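Local coordinates for DUF1116 domain-containing protein (Enterococcus faecalis, PDB 3CLQ), which is of unknown function but belongs to the AllG family, named after a subunit of oxamate carbamoyltransferase, and may therefore be related to carbamoyl-transfer proteins, at residues Arg193-Ser198 with Ser228-Ser233; Gly187-Asn192 with Ala321-Ile326; Tyr114-Lys119 with Gly234-Gly239. All coordinates share one frame; numbering follows the deposited sequence.

How the interactions relate
Residues 187-198 run without a break through interactions 2 and 1, whose centres are about 12 Å apart. D188 ties them together: its OD2 lies 3.0 Å from G197 N, a probable hydrogen bond into the start of helix 195-210. Interactions 1 and 3 adjoin in the chain: 228-233 runs straight into helix 234-247; their centres are about 14 Å apart. W237 of that helix packs on N194 and G197 of interaction 1 and on C190 of the loop in interaction 2. Interactions 2 and 3 are farther apart, about 19 Å between centres. The second subunit reaches interactions 1 and 2 but not interaction 3. No active site has been established here.

Interaction 1 (Arg193-Ser198 with Ser228-Ser233); sequences RNVAGS and SSDYFS
S198 OG stands anti to its own carbonyl carbon (chi1 -80°). S233 OG is tucked over its own backbone (chi1 69°). These torsions turn the two hydroxyls toward each other, and S233 OG donates to S198 OG at 2.8 Å. The backbone S233 N donates to the same S198 OG at 2.9 Å, nearly straight. S198 OG donates to D230 O, 3.0 Å away, from above the carbonyl plane. Three bonds therefore grip the buried S198 hydroxyl, two received and one given. They fix its rotation. Without a side chain, G197 leaves S233 OG close to the helix backbone. Beside the serines, V195 CG2 meets D230 OD1 at 3.3 Å, where the two side chains pass each other at a slant. N194 and Y231 run alongside each other, with the amide plane turned 61° from the ring. The Y231 hydroxyl is hydrogen-bonded to S104 OG. S229 OG accepts from Y231 N, which bends the loop. The loop between helices 216-226 and 234-247 is thus pinned to the first turn of helix 195-210. N194 sits at the N-cap position of that helix, though its side chain makes no capping bond, and the local motif of the loop is an ST turn at S229.

Interaction 2 (Gly187-Asn192 with Ala321-Ile326); sequences GDECHN and AAAPAI
G187, I326 and A323 lose the most surface when the loop 187-192 meets 321-326. G187 and A323 are the nearest pair, their CA atoms 4.4 Å apart. G187 has a positive phi (80°), a backbone shape that suits glycine. G187 CA points a C-H at A322 O, 3.2 Å away, in a nearly straight CA-H...O contact. The methyl of A323 then sits against the next part of the loop. A323 CB is 3.4 Å from G187 O and 3.6 Å from E189 CG. I326 comes in beside it, with CD1 reaching the same methylene of E189 at a looser 4.4 Å. A bent E189 chain, with CG in the crowded position (chi1 38°), offers this aliphatic flank to the alanine and isoleucine. Its carboxylate turns back onto its own loop. OE1 accepts from H191 N at 2.6 Å, from above the carboxylate plane. OE2 uses its syn lone pair for both N192 N and N192 ND2. R193 N is a further donor to OE1. P358 and H185 of the second subunit pack on P324 and A325. No conventional hydrogen bond joins the two segments. The buried E189 charge is met by amides of its own loop, which would steady it as a carboxylate. The partner segment adds methyl groups and one carbonyl oxygen, and the charge is settled within the loop's own chain.

Interaction 3 (Tyr114-Lys119 with Gly234-Gly239); sequences YVHIIK and GPTWMG
This is a buried strand-to-helix contact, where the start of helix 234-247 lies over one face of the sheet containing strand 114-120. The axes of segments 114-119 and 234-239 approach to 9.4 Å and run in roughly the same direction, 37° apart. H116 and I118, two residues apart on the strand, both direct their side chains at the helix. H116 has CG anti to its carbonyl carbon, which sends the ring out to T236. H116 NE2 and T236 OG1 are hydrogen-bonded at 3.0 Å, and either could be the donor. The two side chains cross at about a right angle. H116 CE1 also rests against P235 CB at 4.0 Å. At the other side of the ring, H116 ND1 is hydrogen-bonded to T129 O of the adjacent strand 126-130, so the imidazole is held at both nitrogens. T129 OG1 is hydrogen-bonded to P235 O, which ties strand 126-130 to the helix directly. Farther along, I118 CD1 lies 3.6 Å from G239 C and 4.0 Å from T236 O. G239 presents only backbone to I118, and the isoleucine tip fills the place a side chain would take. L176 of helix 176-183 touches both I118 and T236. Such a helix laid on an antiparallel sheet is helix-on-sheet packing of the alpha+beta kind, with a buried histidine-threonine hydrogen bond beside the apolar I118-G239 packing.

Interaction 1 (Arg193-Ser198 with Ser228-Ser233)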
loop_
_atom_site.group_PDB
_atom_site.type_symbol
_atom_site.label_atom_id
_atom_site.label_comp_id
_atom_site.label_asym_id
_atom_site.label_seq_id
_atom_site.Cartn_x
_atom_site.Cartn_y
_atom_site.Cartn_z
ATOM N N ARG B 193 7.024 9.073 -3.401
ATOM C CA ARG B 193 6.651 8.002 -2.494
ATOM C C ARG B 193 6.160 6.808 -3.330
ATOM O O ARG B 193 5.169 6.915 -4.054
ATOM C CB ARG B 193 5.638 8.492 -1.445
ATOM C CG ARG B 193 4.620 7.468 -0.989
ATOM C CD ARG B 193 3.829 7.853 0.264
ATOM N NE ARG B 193 4.670 7.662 1.435
ATOM C CZ ARG B 193 4.465 6.794 2.425
ATOM N NH1 ARG B 193 3.412 6.008 2.443
ATOM N NH2 ARG B 193 5.329 6.744 3.419
ATOM N N ASN B 194 6.876 5.684 -3.234
ATOM C CA ASN B 194 6.660 4.536 -4.116
ATOM C C ASN B 194 6.476 3.246 -3.345
ATOM O O ASN B 194 6.516 2.154 -3.932
ATOM C CB ASN B 194 7.845 4.367 -5.096
ATOM C CG ASN B 194 7.852 5.413 -6.203
ATOM O OD1 ASN B 194 6.864 5.555 -6.940
ATOM N ND2 ASN B 194 8.956 6.144 -6.331
ATOM N N VAL B 195 6.250 3.385 -2.036
ATOM C CA VAL B 195 6.230 2.244 -1.121
ATOM C C VAL B 195 5.191 1.206 -1.511
ATOM O O VAL B 195 5.502 -0.002 -1.622
ATOM C CB VAL B 195 5.974 2.650 0.360
ATOM C CG1 VAL B 195 6.649 1.621 1.294
ATOM C CG2 VAL B 195 6.515 4.021 0.642
ATOM N N ALA B 196 3.961 1.679 -1.704
ATOM C CA ALA B 196 2.839 0.792 -2.015
ATOM C C ALA B 196 3.089 0.061 -3.329
ATOM O O ALA B 196 3.028 -1.168 -3.391
ATOM C CB ALA B 196 1.577 1.572 -2.085
ATOM N N GLY B 197 3.411 0.832 -4.369
ATOM C CA GLY B 197 3.712 0.284 -5.684
ATOM C C GLY B 197 4.829 -0.724 -5.618
ATOM O O GLY B 197 4.775 -1.767 -6.265
ATOM N N SER B 198 5.846 -0.430 -4.824
ATOM C CA SER B 198 7.020 -1.289 -4.806
ATOM C C SER B 198 6.668 -2.600 -4.152
ATOM O O SER B 198 7.034 -3.672 -4.635
ATOM C CB SER B 198 8.180 -0.598 -4.100
ATOM O OG SER B 198 8.811 0.321 -4.989
ATOM N N SER B 228 15.588 -3.413 0.418
ATOM C CA SER B 228 16.586 -2.550 1.022
ATOM C C SER B 228 16.172 -1.090 0.817
ATOM O O SER B 228 16.668 -0.167 1.461
ATOM C CB SER B 228 17.974 -2.830 0.436
ATOM O OG SER B 228 17.961 -2.648 -0.968
ATOM N N SER B 229 15.230 -0.887 -0.079
ATOM C CA SER B 229 14.830 0.450 -0.389
ATOM C C SER B 229 13.425 0.360 -0.911
ATOM O O SER B 229 13.044 -0.636 -1.501
ATOM C CB SER B 229 15.776 1.026 -1.442
ATOM O OG SER B 229 15.167 2.042 -2.212
ATOM N N ASP B 230 12.653 1.409 -0.710
ATOM C CA ASP B 230 11.290 1.377 -1.208
ATOM C C ASP B 230 11.182 1.929 -2.630
ATOM O O ASP B 230 10.098 2.192 -3.097
ATOM C CB ASP B 230 10.322 2.054 -0.233
ATOM C CG ASP B 230 10.548 3.538 -0.127
ATOM O OD1 ASP B 230 9.772 4.222 0.616
ATOM O OD2 ASP B 230 11.493 4.022 -0.791
ATOM N N TYR B 231 12.302 2.051 -3.325
ATOM C CA TYR B 231 12.296 2.688 -4.625
ATOM C C TYR B 231 12.218 1.746 -5.824
ATOM O O TYR B 231 12.244 2.181 -6.965
ATOM C CB TYR B 231 13.551 3.563 -4.780
ATOM C CG TYR B 231 13.515 4.444 -6.012
ATOM C CD1 TYR B 231 12.539 5.445 -6.152
ATOM C CD2 TYR B 231 14.436 4.265 -7.038
ATOM C CE1 TYR B 231 12.489 6.259 -7.283
ATOM C CE2 TYR B 231 14.402 5.075 -8.197
ATOM C CZ TYR B 231 13.426 6.072 -8.307
ATOM O OH TYR B 231 13.390 6.861 -9.437
ATOM N N PHE B 232 12.142 0.452 -5.589
ATOM C CA PHE B 232 12.202 -0.480 -6.715
ATOM C C PHE B 232 11.196 -0.266 -7.878
ATOM O O PHE B 232 11.524 -0.520 -9.018
ATOM C CB PHE B 232 12.127 -1.930 -6.231
ATOM C CG PHE B 232 12.342 -2.897 -7.321
ATOM C CD1 PHE B 232 13.612 -3.020 -7.907
ATOM C CD2 PHE B 232 11.281 -3.613 -7.849
ATOM C CE1 PHE B 232 13.836 -3.886 -8.970
ATOM C CE2 PHE B 232 11.488 -4.489 -8.905
ATOM C CZ PHE B 232 12.779 -4.626 -9.474
ATOM N N SER B 233 9.979 0.179 -7.605
ATOM C CA SER B 233 8.988 0.369 -8.667
ATOM C C SER B 233 8.995 1.776 -9.298
ATOM O O SER B 233 8.227 2.054 -10.238
ATOM C CB SER B 233 7.592 0.090 -8.112
ATOM O OG SER B 233 7.236 1.099 -7.194
#

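Interaction 2 (Gly187-Asn192 with Ala321-Ile326)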
loop_
_atom_site.group_PDB
_atom_site.type_symbol
_atom_site.label_atom_id
_atom_site.label_comp_id
_atom_site.label_asym_id
_atom_site.label_seq_id
_atom_site.Cartn_x
_atom_site.Cartn_y
_atom_site.Cartn_z
ATOM N N GLY B 187 -1.797 5.823 -0.928
ATOM C CA GLY B 187 -0.961 6.884 -0.405
ATOM C C GLY B 187 0.333 7.122 -1.169
ATOM O O GLY B 187 1.241 7.762 -0.653
ATOM N N ASP B 188 0.440 6.603 -2.383
ATOM C CA ASP B 188 1.617 6.873 -3.209
ATOM C C ASP B 188 1.233 7.924 -4.183
ATOM O O ASP B 188 0.052 8.224 -4.314
ATOM C CB ASP B 188 1.995 5.662 -4.036
ATOM C CG ASP B 188 2.842 4.690 -3.271
ATOM O OD1 ASP B 188 2.847 4.813 -2.016
ATOM O OD2 ASP B 188 3.486 3.816 -3.927
ATOM N N GLU B 189 2.223 8.454 -4.888
ATOM C CA GLU B 189 1.976 9.364 -5.988
ATOM C C GLU B 189 2.881 8.986 -7.138
ATOM O O GLU B 189 2.884 9.639 -8.185
ATOM C CB GLU B 189 2.157 10.825 -5.571
ATOM C CG GLU B 189 3.300 11.071 -4.620
ATOM C CD GLU B 189 4.660 10.865 -5.265
ATOM O OE1 GLU B 189 5.069 9.700 -5.439
ATOM O OE2 GLU B 189 5.337 11.865 -5.589
ATOM N N CYS B 190 3.653 7.925 -6.926
ATOM C CA CYS B 190 4.466 7.294 -7.977
ATOM C C CYS B 190 5.616 8.135 -8.537
ATOM O O CYS B 190 6.073 7.904 -9.631
ATOM C CB CYS B 190 3.581 6.741 -9.114
ATOM S SG CYS B 190 2.440 5.367 -8.605
ATOM N N HIS B 191 6.084 9.103 -7.771
ATOM C CA HIS B 191 7.301 9.825 -8.099
ATOM C C HIS B 191 8.197 9.763 -6.854
ATOM O O HIS B 191 9.205 9.053 -6.842
ATOM C CB HIS B 191 6.963 11.269 -8.450
ATOM C CG HIS B 191 8.097 12.037 -9.044
ATOM N ND1 HIS B 191 7.916 12.978 -10.037
ATOM C CD2 HIS B 191 9.426 12.025 -8.774
ATOM C CE1 HIS B 191 9.084 13.508 -10.357
ATOM N NE2 HIS B 191 10.018 12.947 -9.605
ATOM N N ASN B 192 7.796 10.477 -5.799
ATOM C CA ASN B 192 8.571 10.567 -4.561
ATOM C C ASN B 192 8.293 9.456 -3.544
ATOM O O ASN B 192 9.209 8.962 -2.893
ATOM C CB ASN B 192 8.310 11.911 -3.913
ATOM C CG ASN B 192 8.712 13.067 -4.812
ATOM O OD1 ASN B 192 9.914 13.309 -5.010
ATOM N ND2 ASN B 192 7.715 13.792 -5.373
ATOM N N ALA B 321 -2.139 15.288 -3.862
ATOM C CA ALA B 321 -3.211 15.085 -2.877
ATOM C C ALA B 321 -3.362 13.658 -2.370
ATOM O O ALA B 321 -3.842 13.440 -1.267
ATOM C CB ALA B 321 -4.537 15.553 -3.436
ATOM N N ALA B 322 -2.979 12.694 -3.190
ATOM C CA ALA B 322 -3.157 11.278 -2.886
ATOM C C ALA B 322 -2.166 10.785 -1.840
ATOM O O ALA B 322 -2.318 9.695 -1.304
ATOM C CB ALA B 322 -2.995 10.467 -4.139
ATOM N N ALA B 323 -1.168 11.604 -1.532
ATOM C CA ALA B 323 -0.032 11.133 -0.789
ATOM C C ALA B 323 0.313 12.078 0.336
ATOM O O ALA B 323 1.425 12.642 0.350
ATOM C CB ALA B 323 1.139 11.018 -1.726
ATOM N N PRO B 324 -0.622 12.269 1.285
ATOM C CA PRO B 324 -0.334 13.164 2.375
ATOM C C PRO B 324 0.902 12.729 3.153
ATOM O O PRO B 324 1.486 13.531 3.851
ATOM C CB PRO B 324 -1.590 13.079 3.250
ATOM C CG PRO B 324 -2.228 11.830 2.891
ATOM C CD PRO B 324 -1.952 11.676 1.415
ATOM N N ALA B 325 1.310 11.480 3.048
ATOM C CA ALA B 325 2.548 11.062 3.712
ATOM C C ALA B 325 3.797 11.912 3.354
ATOM O O ALA B 325 4.736 12.023 4.148
ATOM C CB ALA B 325 2.821 9.590 3.452
ATOM N N ILE B 326 3.832 12.517 2.177
ATOM C CA ILE B 326 5.066 13.195 1.770
ATOM C C ILE B 326 5.239 14.633 2.271
ATOM O O ILE B 326 6.341 15.175 2.251
ATOM C CB ILE B 326 5.214 13.216 0.256
ATOM C CG1 ILE B 326 3.969 13.870 -0.372
ATOM C CG2 ILE B 326 5.482 11.817 -0.241
ATOM C CD1 ILE B 326 4.156 14.319 -1.800
#

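Interaction 3 (Tyr114-Lys119 with Gly234-Gly239)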
loop_
_atom_site.group_PDB
_atom_site.type_symbol
_atom_site.label_atom_id
_atom_site.label_comp_id
_atom_site.label_asym_id
_atom_site.label_seq_id
_atom_site.Cartn_x
_atom_site.Cartn_y
_atom_site.Cartn_z
ATOM N N TYR B 114 20.175 -4.012 -17.477
ATOM C CA TYR B 114 18.875 -4.592 -17.749
ATOM C C TYR B 114 17.826 -3.501 -17.711
ATOM O O TYR B 114 17.936 -2.572 -16.912
ATOM C CB TYR B 114 18.565 -5.691 -16.742
ATOM C CG TYR B 114 19.025 -7.015 -17.237
ATOM C CD1 TYR B 114 20.371 -7.372 -17.166
ATOM C CD2 TYR B 114 18.135 -7.897 -17.832
ATOM C CE1 TYR B 114 20.820 -8.605 -17.673
ATOM C CE2 TYR B 114 18.564 -9.126 -18.327
ATOM C CZ TYR B 114 19.908 -9.465 -18.250
ATOM O OH TYR B 114 20.334 -10.663 -18.745
ATOM N N VAL B 115 16.832 -3.605 -18.592
ATOM C CA VAL B 115 15.703 -2.667 -18.623
ATOM C C VAL B 115 14.355 -3.398 -18.536
ATOM O O VAL B 115 14.272 -4.549 -18.945
ATOM C CB VAL B 115 15.724 -1.772 -19.903
ATOM C CG1 VAL B 115 16.837 -0.752 -19.826
ATOM C CG2 VAL B 115 15.854 -2.616 -21.181
ATOM N N HIS B 116 13.326 -2.735 -17.978
ATOM C CA HIS B 116 11.921 -3.202 -18.066
ATOM C C HIS B 116 11.487 -3.155 -19.518
ATOM O O HIS B 116 11.764 -2.183 -20.206
ATOM C CB HIS B 116 10.942 -2.255 -17.354
ATOM C CG HIS B 116 11.232 -2.020 -15.912
ATOM N ND1 HIS B 116 12.393 -1.424 -15.471
ATOM C CD2 HIS B 116 10.474 -2.226 -14.811
ATOM C CE1 HIS B 116 12.355 -1.321 -14.152
ATOM N NE2 HIS B 116 11.203 -1.800 -13.729
ATOM N N ILE B 117 10.782 -4.165 -19.993
ATOM C CA ILE B 117 10.185 -4.037 -21.302
ATOM C C ILE B 117 8.687 -3.911 -21.109
ATOM O O ILE B 117 8.039 -4.862 -20.656
ATOM C CB ILE B 117 10.445 -5.248 -22.156
ATOM C CG1 ILE B 117 11.906 -5.656 -22.056
ATOM C CG2 ILE B 117 10.087 -4.942 -23.578
ATOM C CD1 ILE B 117 12.111 -7.151 -22.198
ATOM N N ILE B 118 8.150 -2.748 -21.460
ATOM C CA ILE B 118 6.771 -2.393 -21.175
ATOM C C ILE B 118 6.063 -2.134 -22.489
ATOM O O ILE B 118 6.520 -1.330 -23.281
ATOM C CB ILE B 118 6.711 -1.110 -20.301
ATOM C CG1 ILE B 118 7.275 -1.373 -18.911
ATOM C CG2 ILE B 118 5.291 -0.604 -20.152
ATOM C CD1 ILE B 118 7.543 -0.108 -18.160
ATOM N N LYS B 119 4.948 -2.796 -22.733
ATOM C CA LYS B 119 4.349 -2.759 -24.054
ATOM C C LYS B 119 2.940 -2.256 -23.915
ATOM O O LYS B 119 2.247 -2.660 -23.007
ATOM C CB LYS B 119 4.349 -4.161 -24.659
ATOM C CG LYS B 119 4.017 -4.243 -26.129
ATOM C CD LYS B 119 4.288 -5.668 -26.636
ATOM C CE LYS B 119 3.075 -6.282 -27.378
ATOM N NZ LYS B 119 1.941 -6.610 -26.426
ATOM N N GLY B 234 9.828 2.662 -8.759
ATOM C CA GLY B 234 9.927 4.033 -9.253
ATOM C C GLY B 234 10.129 4.069 -10.755
ATOM O O GLY B 234 9.326 4.657 -11.480
ATOM N N PRO B 235 11.215 3.453 -11.244
ATOM C CA PRO B 235 11.394 3.365 -12.687
ATOM C C PRO B 235 10.192 2.771 -13.409
ATOM O O PRO B 235 9.826 3.236 -14.506
ATOM C CB PRO B 235 12.625 2.461 -12.828
ATOM C CG PRO B 235 13.423 2.812 -11.613
ATOM C CD PRO B 235 12.365 2.891 -10.521
ATOM N N THR B 236 9.573 1.774 -12.789
ATOM C CA THR B 236 8.462 1.087 -13.403
ATOM C C THR B 236 7.357 2.077 -13.774
ATOM O O THR B 236 6.785 2.009 -14.856
ATOM C CB THR B 236 7.935 -0.011 -12.470
ATOM O OG1 THR B 236 9.044 -0.728 -11.908
ATOM C CG2 THR B 236 7.034 -0.989 -13.217
ATOM N N TRP B 237 7.066 3.030 -12.905
ATOM C CA TRP B 237 5.997 3.956 -13.230
ATOM C C TRP B 237 6.405 4.954 -14.319
ATOM O O TRP B 237 5.591 5.364 -15.137
ATOM C CB TRP B 237 5.499 4.649 -11.967
ATOM C CG TRP B 237 5.252 3.669 -10.831
ATOM C CD1 TRP B 237 5.724 3.762 -9.533
ATOM C CD2 TRP B 237 4.506 2.446 -10.894
ATOM N NE1 TRP B 237 5.304 2.678 -8.788
ATOM C CE2 TRP B 237 4.554 1.853 -9.593
ATOM C CE3 TRP B 237 3.778 1.803 -11.906
ATOM C CZ2 TRP B 237 3.898 0.647 -9.289
ATOM C CZ3 TRP B 237 3.151 0.602 -11.616
ATOM C CH2 TRP B 237 3.214 0.032 -10.307
HETATM N N MSE B 238 7.674 5.312 -14.349
HETATM C CA MSE B 238 8.167 6.210 -15.387
HETATM C C MSE B 238 7.923 5.551 -16.716
HETATM O O MSE B 238 7.455 6.182 -17.680
HETATM C CB MSE B 238 9.660 6.522 -15.197
HETATM C CG MSE B 238 9.918 7.398 -13.977
HETATM SE SE MSE B 238 11.785 7.577 -13.419
HETATM C CE MSE B 238 11.487 8.318 -11.614
ATOM N N GLY B 239 8.205 4.254 -16.740
ATOM C CA GLY B 239 8.121 3.476 -17.967
ATOM C C GLY B 239 6.685 3.346 -18.414
ATOM O O GLY B 239 6.396 3.421 -19.618
#